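Local coordinates for nucleoporin nup120 (Schizosaccharomyces pombe, PDB 4GQ2), which serves as a structural component of the nuclear pore complex, whose nucleoporins can also dock transiently associated nuclear transport factors, at residues T769-Q772 and F773-A776; D45-E48 and K49-K52; F118-E122 and H123-T127; E554-L557 and T558-I561. All coordinates share one frame; numbering follows the deposited sequence.

Contact 1. Residues T769-Q772 and F773-A776; sequences TALQ and FFSA
Leu771 and Phe774 meet slantwise on one flank of the first turns of a helix. CD1 of Leu771 stands 4.1 Å from CD2 of the Phe774 ring. The i to i+3 spacing places both residues on that flank, and in each the first torsion turns CG away from the backbone N (chi1 -171° and 175°). The Phe773 ring, one residue earlier than Phe774, departs on another flank; its CB rests 3.4 Å from Ala770 O. Ser775 turns back instead of outward. With chi1 at -67° its OG lies beside its own backbone N and donates to Leu771 O over 2.8 Å, while Ser775 N donates to the same oxygen over 2.9 Å from the opposite face of the carbonyl plane. Two donors thus grip one buried carbonyl oxygen. Thr769 and Gln772 form a capping box at the helix start: Gln772 N gives a 3.0 Å bond to Thr769 OG1, and Thr769 N one of 3.0 Å to Gln772 OE1, reaching that amide oxygen from above its plane. OE1 also accepts from Asn768 N, which further fixes the extended glutamine chain. The short helix 770-777 is wedged among longer ones: Phe773 packs on helix 812-822, Ser775 and Ala776 on helix 672-703, and Leu771 on helix 719-739, while Phe774 reaches both helix 719-739 and helix 812-822.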
loop_
_atom_site.group_PDB
_atom_site.type_symbol
_atom_site.label_atom_id
_atom_site.label_comp_id
_atom_site.label_asym_id
_atom_site.label_seq_id
_atom_site.Cartn_x
_atom_site.Cartn_y
_atom_site.Cartn_z
ATOM N N THR A 769 7.147 -1.947 -0.389
ATOM C CA THR A 769 6.027 -1.291 -1.061
ATOM C C THR A 769 6.467 -0.544 -2.305
ATOM O O THR A 769 7.640 -0.178 -2.449
ATOM C CB THR A 769 5.283 -0.312 -0.137
ATOM O OG1 THR A 769 6.069 0.875 0.025
ATOM C CG2 THR A 769 5.016 -0.950 1.233
ATOM N N ALA A 770 5.508 -0.298 -3.196
ATOM C CA ALA A 770 5.746 0.517 -4.382
ATOM C C ALA A 770 6.191 1.950 -4.041
ATOM O O ALA A 770 6.958 2.554 -4.787
ATOM C CB ALA A 770 4.510 0.536 -5.269
ATOM N N LEU A 771 5.703 2.492 -2.927
ATOM C CA LEU A 771 6.077 3.852 -2.528
ATOM C C LEU A 771 7.492 3.910 -1.940
ATOM O O LEU A 771 8.171 4.918 -2.065
ATOM C CB LEU A 771 5.051 4.458 -1.569
ATOM C CG LEU A 771 5.212 5.944 -1.232
ATOM C CD1 LEU A 771 5.146 6.810 -2.483
ATOM C CD2 LEU A 771 4.168 6.390 -0.206
ATOM N N GLN A 772 7.929 2.822 -1.311
ATOM C CA GLN A 772 9.311 2.712 -0.835
ATOM C C GLN A 772 10.265 2.586 -2.025
ATOM O O GLN A 772 11.360 3.145 -2.015
ATOM C CB GLN A 772 9.477 1.523 0.134
ATOM C CG GLN A 772 8.681 1.653 1.429
ATOM C CD GLN A 772 8.581 0.366 2.232
ATOM O OE1 GLN A 772 8.883 -0.725 1.743
ATOM N NE2 GLN A 772 8.152 0.490 3.485
ATOM N N PHE A 773 9.840 1.850 -3.049
ATOM C CA PHE A 773 10.580 1.720 -4.310
ATOM C C PHE A 773 10.741 3.102 -4.968
ATOM O O PHE A 773 11.849 3.490 -5.347
ATOM C CB PHE A 773 9.813 0.758 -5.216
ATOM C CG PHE A 773 10.508 0.407 -6.501
ATOM C CD1 PHE A 773 10.405 1.231 -7.611
ATOM C CD2 PHE A 773 11.198 -0.796 -6.624
ATOM C CE1 PHE A 773 11.010 0.886 -8.812
ATOM C CE2 PHE A 773 11.808 -1.146 -7.821
ATOM C CZ PHE A 773 11.711 -0.305 -8.920
ATOM N N PHE A 774 9.640 3.844 -5.093
ATOM C CA PHE A 774 9.694 5.231 -5.565
ATOM C C PHE A 774 10.665 6.063 -4.724
ATOM O O PHE A 774 11.450 6.849 -5.260
ATOM C CB PHE A 774 8.302 5.861 -5.502
ATOM C CG PHE A 774 8.270 7.324 -5.866
ATOM C CD1 PHE A 774 8.382 7.732 -7.197
ATOM C CD2 PHE A 774 8.111 8.290 -4.885
ATOM C CE1 PHE A 774 8.322 9.071 -7.536
ATOM C CE2 PHE A 774 8.061 9.641 -5.218
ATOM C CZ PHE A 774 8.170 10.033 -6.548
ATOM N N SER A 775 10.600 5.884 -3.407
ATOM C CA SER A 775 11.440 6.634 -2.487
ATOM C C SER A 775 12.907 6.383 -2.790
ATOM O O SER A 775 13.712 7.311 -2.816
ATOM C CB SER A 775 11.108 6.261 -1.041
ATOM O OG SER A 775 9.803 6.699 -0.703
ATOM N N ALA A 776 13.241 5.126 -3.056
ATOM C CA ALA A 776 14.615 4.743 -3.352
ATOM C C ALA A 776 15.131 5.377 -4.647
ATOM O O ALA A 776 16.292 5.775 -4.713
ATOM C CB ALA A 776 14.753 3.233 -3.383
#

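Contact 2. Residues D45-E48 and K49-K52; sequences DDNE and KLFK
Glu48 and Lys52, one helical turn apart, run side by side and point the same way. Their charged ends form a salt bridge, Glu48 OE2 to Lys52 NZ at 3.6 Å, and the carboxylate oxygen OE2 is just as near the lysine methylene, 3.5 Å from CE. The approach is therefore alongside the end of the lysine as much as onto its ammonium. Different first torsions bring the two chains together: Glu48 CG is anti to the backbone N (chi1 175°), whereas Lys52 CG lies beside its own N (chi1 -72°) and passes 3.3 Å from Glu48 O. Both chains then stay extended. On another flank Asn47 and Leu50 also lie side by side, with OD1 of Asn47 4.2 Å from CD1 of Leu50. Asp46 OD1 and Lys49 NZ are 4.5 Å apart, opposite charges near each other but beyond salt-bridge distance, which probably attract weakly.

Further out, Glu48 OE1 is hydrogen-bonded to Tyr512 OH, so each carboxylate oxygen has a partner and the rotation of the group is restrained. Lys52 also makes a cation-pi contact with Phe516. Leu50 packs on helices 434-443 and 453-459, and Phe51 on Ser436 of the former. The backbone beneath is held by successive i to i+4 bonds, from Lys49 N to Asp45 O (2.9 Å) through Lys52 N to Glu48 O (3.0 Å). The whole is an amphipathic first part of helix 46-55, with an i to i+4 glutamate-lysine pair of the kind common on helix surfaces.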
loop_
_atom_site.group_PDB
_atom_site.type_symbol
_atom_site.label_atom_id
_atom_site.label_comp_id
_atom_site.label_asym_id
_atom_site.label_seq_id
_atom_site.Cartn_x
_atom_site.Cartn_y
_atom_site.Cartn_z
ATOM N N ASP A 45 -7.070 -8.254 30.032
ATOM C CA ASP A 45 -6.505 -9.352 30.814
ATOM C C ASP A 45 -5.331 -10.041 30.103
ATOM O O ASP A 45 -4.397 -9.367 29.663
ATOM C CB ASP A 45 -7.595 -10.358 31.236
ATOM C CG ASP A 45 -8.476 -10.820 30.072
ATOM O OD1 ASP A 45 -8.108 -10.609 28.895
ATOM O OD2 ASP A 45 -9.545 -11.408 30.343
ATOM N N ASP A 46 -5.388 -11.368 29.983
ATOM C CA ASP A 46 -4.254 -12.166 29.507
ATOM C C ASP A 46 -3.674 -11.762 28.150
ATOM O O ASP A 46 -2.457 -11.656 28.016
ATOM C CB ASP A 46 -4.574 -13.663 29.544
ATOM C CG ASP A 46 -4.267 -14.289 30.897
ATOM O OD1 ASP A 46 -3.181 -14.016 31.459
ATOM O OD2 ASP A 46 -5.110 -15.061 31.398
ATOM N N ASN A 47 -4.523 -11.526 27.153
ATOM C CA ASN A 47 -4.015 -11.108 25.843
ATOM C C ASN A 47 -3.311 -9.749 25.887
ATOM O O ASN A 47 -2.282 -9.559 25.240
ATOM C CB ASN A 47 -5.101 -11.160 24.760
ATOM C CG ASN A 47 -5.315 -12.570 24.204
ATOM O OD1 ASN A 47 -4.379 -13.374 24.107
ATOM N ND2 ASN A 47 -6.555 -12.870 23.829
ATOM N N GLU A 48 -3.860 -8.826 26.674
ATOM C CA GLU A 48 -3.233 -7.529 26.924
ATOM C C GLU A 48 -1.877 -7.678 27.643
ATOM O O GLU A 48 -0.904 -6.986 27.305
ATOM C CB GLU A 48 -4.187 -6.619 27.711
ATOM C CG GLU A 48 -3.585 -5.281 28.129
ATOM C CD GLU A 48 -4.544 -4.404 28.911
ATOM O OE1 GLU A 48 -5.772 -4.525 28.720
ATOM O OE2 GLU A 48 -4.066 -3.580 29.717
ATOM N N LYS A 49 -1.816 -8.590 28.615
ATOM C CA LYS A 49 -0.573 -8.864 29.356
ATOM C C LYS A 49 0.456 -9.573 28.483
ATOM O O LYS A 49 1.657 -9.406 28.672
ATOM C CB LYS A 49 -0.841 -9.698 30.613
ATOM C CG LYS A 49 -1.425 -8.923 31.782
ATOM C CD LYS A 49 -1.774 -9.877 32.915
ATOM C CE LYS A 49 -2.932 -9.364 33.756
ATOM N NZ LYS A 49 -3.800 -10.494 34.184
ATOM N N LEU A 50 -0.034 -10.374 27.544
ATOM C CA LEU A 50 0.802 -11.054 26.564
ATOM C C LEU A 50 1.492 -10.018 25.668
ATOM O O LEU A 50 2.704 -10.077 25.451
ATOM C CB LEU A 50 -0.063 -11.981 25.705
ATOM C CG LEU A 50 0.451 -13.318 25.163
ATOM C CD1 LEU A 50 -0.223 -13.609 23.827
ATOM C CD2 LEU A 50 1.959 -13.375 25.013
ATOM N N PHE A 51 0.706 -9.073 25.156
ATOM C CA PHE A 51 1.226 -8.006 24.317
ATOM C C PHE A 51 2.281 -7.209 25.074
ATOM O O PHE A 51 3.400 -7.039 24.587
ATOM C CB PHE A 51 0.094 -7.085 23.830
ATOM C CG PHE A 51 0.549 -6.054 22.841
ATOM C CD1 PHE A 51 0.846 -6.414 21.529
ATOM C CD2 PHE A 51 0.697 -4.729 23.219
ATOM C CE1 PHE A 51 1.287 -5.468 20.615
ATOM C CE2 PHE A 51 1.138 -3.775 22.306
ATOM C CZ PHE A 51 1.434 -4.143 21.004
ATOM N N LYS A 52 1.918 -6.755 26.274
ATOM C CA LYS A 52 2.816 -5.980 27.136
ATOM C C LYS A 52 4.103 -6.713 27.464
ATOM O O LYS A 52 5.188 -6.120 27.435
ATOM C CB LYS A 52 2.109 -5.557 28.427
ATOM C CG LYS A 52 1.068 -4.461 28.234
ATOM C CD LYS A 52 0.664 -3.861 29.570
ATOM C CE LYS A 52 -0.635 -3.081 29.459
ATOM N NZ LYS A 52 -0.897 -2.272 30.681
#

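Contact 3. Residues F118-E122 and H123-T127; sequences FSFSE and HSDTT
Phe120 and Thr127 face each other as an antiparallel non-hydrogen-bonded pair, and their side chains cross at about a right angle. Thr127 OG1 sits at the edge of the Phe120 ring, 3.3 Å from CD1. Further round that edge Asp125 OD1 is 3.6 Å from CZ, with the carboxylate plane almost perpendicular to the ring. The Phe118 ring receives a methyl group, Thr127 CG2, in its plane at 3.9 Å from CD2. Thr127 can serve both rings because its chi1 of -55° sends OG1 and CG2 to different neighbours. These residues form the tip of the beta hairpin of strands 115-121 and 126-133, the first two strands of a four-stranded antiparallel sheet in the beta-propeller domain. Phe118 also meets the rings of Trp76 and Tyr63, on strands 73-79 and 59-64 of another sheet.

Two backbone bonds span the turn, Ser121 N to Thr126 O (3.1 Å) and Asp125 N to Glu122 O (3.3 Å). Among the polar side chains, Ser121 OG lies 2.9 Å from His123 O and 3.2 Å from Thr126 O, and its single proton could go to either acceptor. Asp125 OD2 makes a salt bridge with Lys145, tying the turn to the chain just beyond strand 138-143.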
loop_
_atom_site.group_PDB
_atom_site.type_symbol
_atom_site.label_atom_id
_atom_site.label_comp_id
_atom_site.label_asym_id
_atom_site.label_seq_id
_atom_site.Cartn_x
_atom_site.Cartn_y
_atom_site.Cartn_z
ATOM N N PHE A 118 26.680 0.678 25.382
ATOM C CA PHE A 118 27.384 0.381 24.144
ATOM C C PHE A 118 28.780 0.992 24.119
ATOM O O PHE A 118 29.029 2.034 24.735
ATOM C CB PHE A 118 26.591 0.932 22.962
ATOM C CG PHE A 118 25.439 0.069 22.532
ATOM C CD1 PHE A 118 24.287 -0.023 23.304
ATOM C CD2 PHE A 118 25.493 -0.627 21.326
ATOM C CE1 PHE A 118 23.224 -0.813 22.893
ATOM C CE2 PHE A 118 24.429 -1.414 20.909
ATOM C CZ PHE A 118 23.294 -1.508 21.697
ATOM N N SER A 119 29.682 0.342 23.393
ATOM C CA SER A 119 31.003 0.896 23.108
ATOM C C SER A 119 31.520 0.367 21.772
ATOM O O SER A 119 31.141 -0.723 21.337
ATOM C CB SER A 119 31.989 0.567 24.230
ATOM O OG SER A 119 33.145 1.381 24.132
ATOM N N PHE A 120 32.391 1.140 21.130
ATOM C CA PHE A 120 32.905 0.795 19.809
ATOM C C PHE A 120 34.432 0.818 19.757
ATOM O O PHE A 120 35.055 1.792 20.181
ATOM C CB PHE A 120 32.320 1.748 18.762
ATOM C CG PHE A 120 32.733 1.435 17.353
ATOM C CD1 PHE A 120 32.159 0.372 16.661
ATOM C CD2 PHE A 120 33.694 2.210 16.710
ATOM C CE1 PHE A 120 32.537 0.087 15.359
ATOM C CE2 PHE A 120 34.080 1.929 15.409
ATOM C CZ PHE A 120 33.500 0.866 14.733
ATOM N N SER A 121 35.013 -0.263 19.232
ATOM C CA SER A 121 36.463 -0.397 19.044
ATOM C C SER A 121 36.875 -0.002 17.633
ATOM O O SER A 121 36.309 -0.497 16.652
ATOM C CB SER A 121 36.913 -1.840 19.302
ATOM O OG SER A 121 36.471 -2.711 18.271
ATOM N N GLU A 122 37.876 0.872 17.535
ATOM C CA GLU A 122 38.394 1.305 16.238
ATOM C C GLU A 122 39.021 0.140 15.472
ATOM O O GLU A 122 38.563 -0.202 14.379
ATOM C CB GLU A 122 39.375 2.469 16.394
ATOM C CG GLU A 122 38.712 3.773 16.817
ATOM C CD GLU A 122 39.363 5.001 16.206
ATOM O OE1 GLU A 122 40.551 4.934 15.825
ATOM O OE2 GLU A 122 38.680 6.043 16.105
ATOM N N HIS A 123 40.056 -0.469 16.053
ATOM C CA HIS A 123 40.621 -1.707 15.519
ATOM C C HIS A 123 39.596 -2.803 15.642
ATOM O O HIS A 123 38.804 -2.816 16.588
ATOM C CB HIS A 123 41.916 -2.070 16.246
ATOM C CG HIS A 123 42.597 -3.313 15.712
ATOM N ND1 HIS A 123 42.862 -4.383 16.486
ATOM C CD2 HIS A 123 43.059 -3.629 14.433
ATOM C CE1 HIS A 123 43.466 -5.333 15.747
ATOM N NE2 HIS A 123 43.585 -4.871 14.490
ATOM N N SER A 124 39.592 -3.712 14.667
ATOM C CA SER A 124 38.618 -4.818 14.556
ATOM C C SER A 124 37.179 -4.384 14.229
ATOM O O SER A 124 36.303 -5.233 14.040
ATOM C CB SER A 124 38.658 -5.754 15.776
ATOM O OG SER A 124 38.062 -5.153 16.911
ATOM N N ASP A 125 36.951 -3.071 14.162
ATOM C CA ASP A 125 35.688 -2.487 13.685
ATOM C C ASP A 125 34.438 -3.208 14.215
ATOM O O ASP A 125 33.555 -3.596 13.444
ATOM C CB ASP A 125 35.679 -2.442 12.148
ATOM C CG ASP A 125 34.787 -1.343 11.594
ATOM O OD1 ASP A 125 35.171 -0.157 11.682
ATOM O OD2 ASP A 125 33.708 -1.665 11.054
ATOM N N THR A 126 34.376 -3.385 15.534
ATOM C CA THR A 126 33.275 -4.112 16.172
ATOM C C THR A 126 32.600 -3.312 17.291
ATOM O O THR A 126 33.251 -2.545 18.007
ATOM C CB THR A 126 33.709 -5.512 16.683
ATOM O OG1 THR A 126 32.753 -6.000 17.633
ATOM C CG2 THR A 126 35.076 -5.470 17.345
ATOM N N THR A 127 31.288 -3.496 17.418
ATOM C CA THR A 127 30.497 -2.837 18.450
ATOM C C THR A 127 30.263 -3.795 19.617
ATOM O O THR A 127 30.007 -4.985 19.418
ATOM C CB THR A 127 29.145 -2.325 17.895
ATOM O OG1 THR A 127 29.375 -1.478 16.762
ATOM C CG2 THR A 127 28.385 -1.523 18.942
#

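Contact 4. Residues E554-L557 and T558-I561; sequences EEPL and TKLI
Pro556 brings the one ring of this contact, joined to Glu555 by a cis peptide bond and puckered at CG. Its CG approaches Thr558 OG1 to 3.7 Å, while the neighbouring ring atom CD lies 3.6 Å from Lys559 CB. The proline thus touches the first turn of the helix through CG and CD chiefly, crossing both side chains obliquely. Lys559 doubles back over the loop: its chain bends at chi3 (75°) and again at chi4, which brings CE to 4.0 Å from Pro556 CD and NZ to 4.1 Å from Glu555 O.

On another flank, Leu557 CD2 packs 3.8 Å from CD1 of Ile561, one turn further on. The Ile561 N to Leu557 O bond (2.9 Å) holds this pair one turn apart; Leu560 N to Pro556 O (3.2 Å) precedes it. Both apolar side chains also touch helix 571-585, Leu557 at Asp579 and Ile561 at Ile572 and Tyr575. At the other end of the loop, Glu554 forms a salt bridge with Lys6 on strand 3-11. The arrangement is that of a helix start with proline at the N-cap position, where a short loop from helix 548-553 turns into the short helix 557-561.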
loop_
_atom_site.group_PDB
_atom_site.type_symbol
_atom_site.label_atom_id
_atom_site.label_comp_id
_atom_site.label_asym_id
_atom_site.label_seq_id
_atom_site.Cartn_x
_atom_site.Cartn_y
_atom_site.Cartn_z
ATOM N N GLU A 554 -4.170 21.521 8.816
ATOM C CA GLU A 554 -4.668 21.637 10.187
ATOM C C GLU A 554 -5.010 23.082 10.557
ATOM O O GLU A 554 -4.252 24.011 10.260
ATOM C CB GLU A 554 -3.699 21.000 11.194
ATOM C CG GLU A 554 -2.229 21.304 10.954
ATOM C CD GLU A 554 -1.330 20.113 11.234
ATOM O OE1 GLU A 554 -1.357 19.132 10.451
ATOM O OE2 GLU A 554 -0.582 20.165 12.233
ATOM N N GLU A 555 -6.160 23.236 11.213
ATOM C CA GLU A 555 -6.812 24.530 11.484
ATOM C C GLU A 555 -5.953 25.530 12.293
ATOM O O GLU A 555 -4.838 25.197 12.703
ATOM C CB GLU A 555 -8.151 24.281 12.209
ATOM C CG GLU A 555 -8.947 23.069 11.730
ATOM C CD GLU A 555 -9.646 23.283 10.396
ATOM O OE1 GLU A 555 -10.229 24.369 10.182
ATOM O OE2 GLU A 555 -9.627 22.353 9.562
ATOM N N PRO A 556 -6.454 26.769 12.507
ATOM C CA PRO A 556 -7.582 27.486 11.905
ATOM C C PRO A 556 -7.120 28.697 11.094
ATOM O O PRO A 556 -5.930 29.039 11.119
ATOM C CB PRO A 556 -8.370 27.955 13.127
ATOM C CG PRO A 556 -7.345 28.096 14.215
ATOM C CD PRO A 556 -6.081 27.390 13.790
ATOM N N LEU A 557 -8.051 29.349 10.395
ATOM C CA LEU A 557 -7.705 30.482 9.529
ATOM C C LEU A 557 -6.983 31.598 10.297
ATOM O O LEU A 557 -5.975 32.129 9.818
ATOM C CB LEU A 557 -8.943 31.040 8.817
ATOM C CG LEU A 557 -8.859 31.473 7.341
ATOM C CD1 LEU A 557 -10.029 32.386 6.999
ATOM C CD2 LEU A 557 -7.543 32.127 6.919
ATOM N N THR A 558 -7.496 31.932 11.485
ATOM C CA THR A 558 -6.907 32.967 12.348
ATOM C C THR A 558 -5.408 32.763 12.603
ATOM O O THR A 558 -4.607 33.666 12.347
ATOM C CB THR A 558 -7.646 33.086 13.700
ATOM O OG1 THR A 558 -7.612 31.826 14.385
ATOM C CG2 THR A 558 -9.097 33.512 13.490
ATOM N N LYS A 559 -5.037 31.575 13.084
ATOM C CA LYS A 559 -3.635 31.246 13.356
ATOM C C LYS A 559 -2.767 31.281 12.090
ATOM O O LYS A 559 -1.605 31.699 12.140
ATOM C CB LYS A 559 -3.518 29.896 14.075
ATOM C CG LYS A 559 -2.111 29.542 14.549
ATOM C CD LYS A 559 -2.114 28.643 15.782
ATOM C CE LYS A 559 -2.493 27.198 15.469
ATOM N NZ LYS A 559 -1.460 26.474 14.677
ATOM N N LEU A 560 -3.335 30.854 10.962
ATOM C CA LEU A 560 -2.646 30.956 9.674
ATOM C C LEU A 560 -2.327 32.406 9.317
ATOM O O LEU A 560 -1.209 32.714 8.914
ATOM C CB LEU A 560 -3.455 30.292 8.557
ATOM C CG LEU A 560 -3.243 28.793 8.362
ATOM C CD1 LEU A 560 -4.403 28.191 7.584
ATOM C CD2 LEU A 560 -1.917 28.516 7.668
ATOM N N ILE A 561 -3.311 33.287 9.488
ATOM C CA ILE A 561 -3.153 34.720 9.211
ATOM C C ILE A 561 -2.043 35.352 10.062
ATOM O O ILE A 561 -1.257 36.164 9.565
ATOM C CB ILE A 561 -4.490 35.485 9.416
ATOM C CG1 ILE A 561 -5.577 34.995 8.439
ATOM C CG2 ILE A 561 -4.293 36.998 9.326
ATOM C CD1 ILE A 561 -5.262 35.156 6.965
#

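In the fold
The four contacts follow one another along the chain; none nests in or crosses another, and each lies within one continuous stretch. From the N terminus, contact 2 comes first, on helix 46-55, and joins the early chain to helices from much later in the sequence. Contact 3 closes the hairpin turn between two strands of the beta-propeller domain. Contact 4 follows the last propeller strands and starts a short helix at the surface. Contact 1 opens helix 770-777 among helices both before and after it in the C-terminal part of the chain, its centre about 12 Å from the chain centre. Contacts 3 and 4 lie on opposite sides of that centre, their own centres about 51 Å apart.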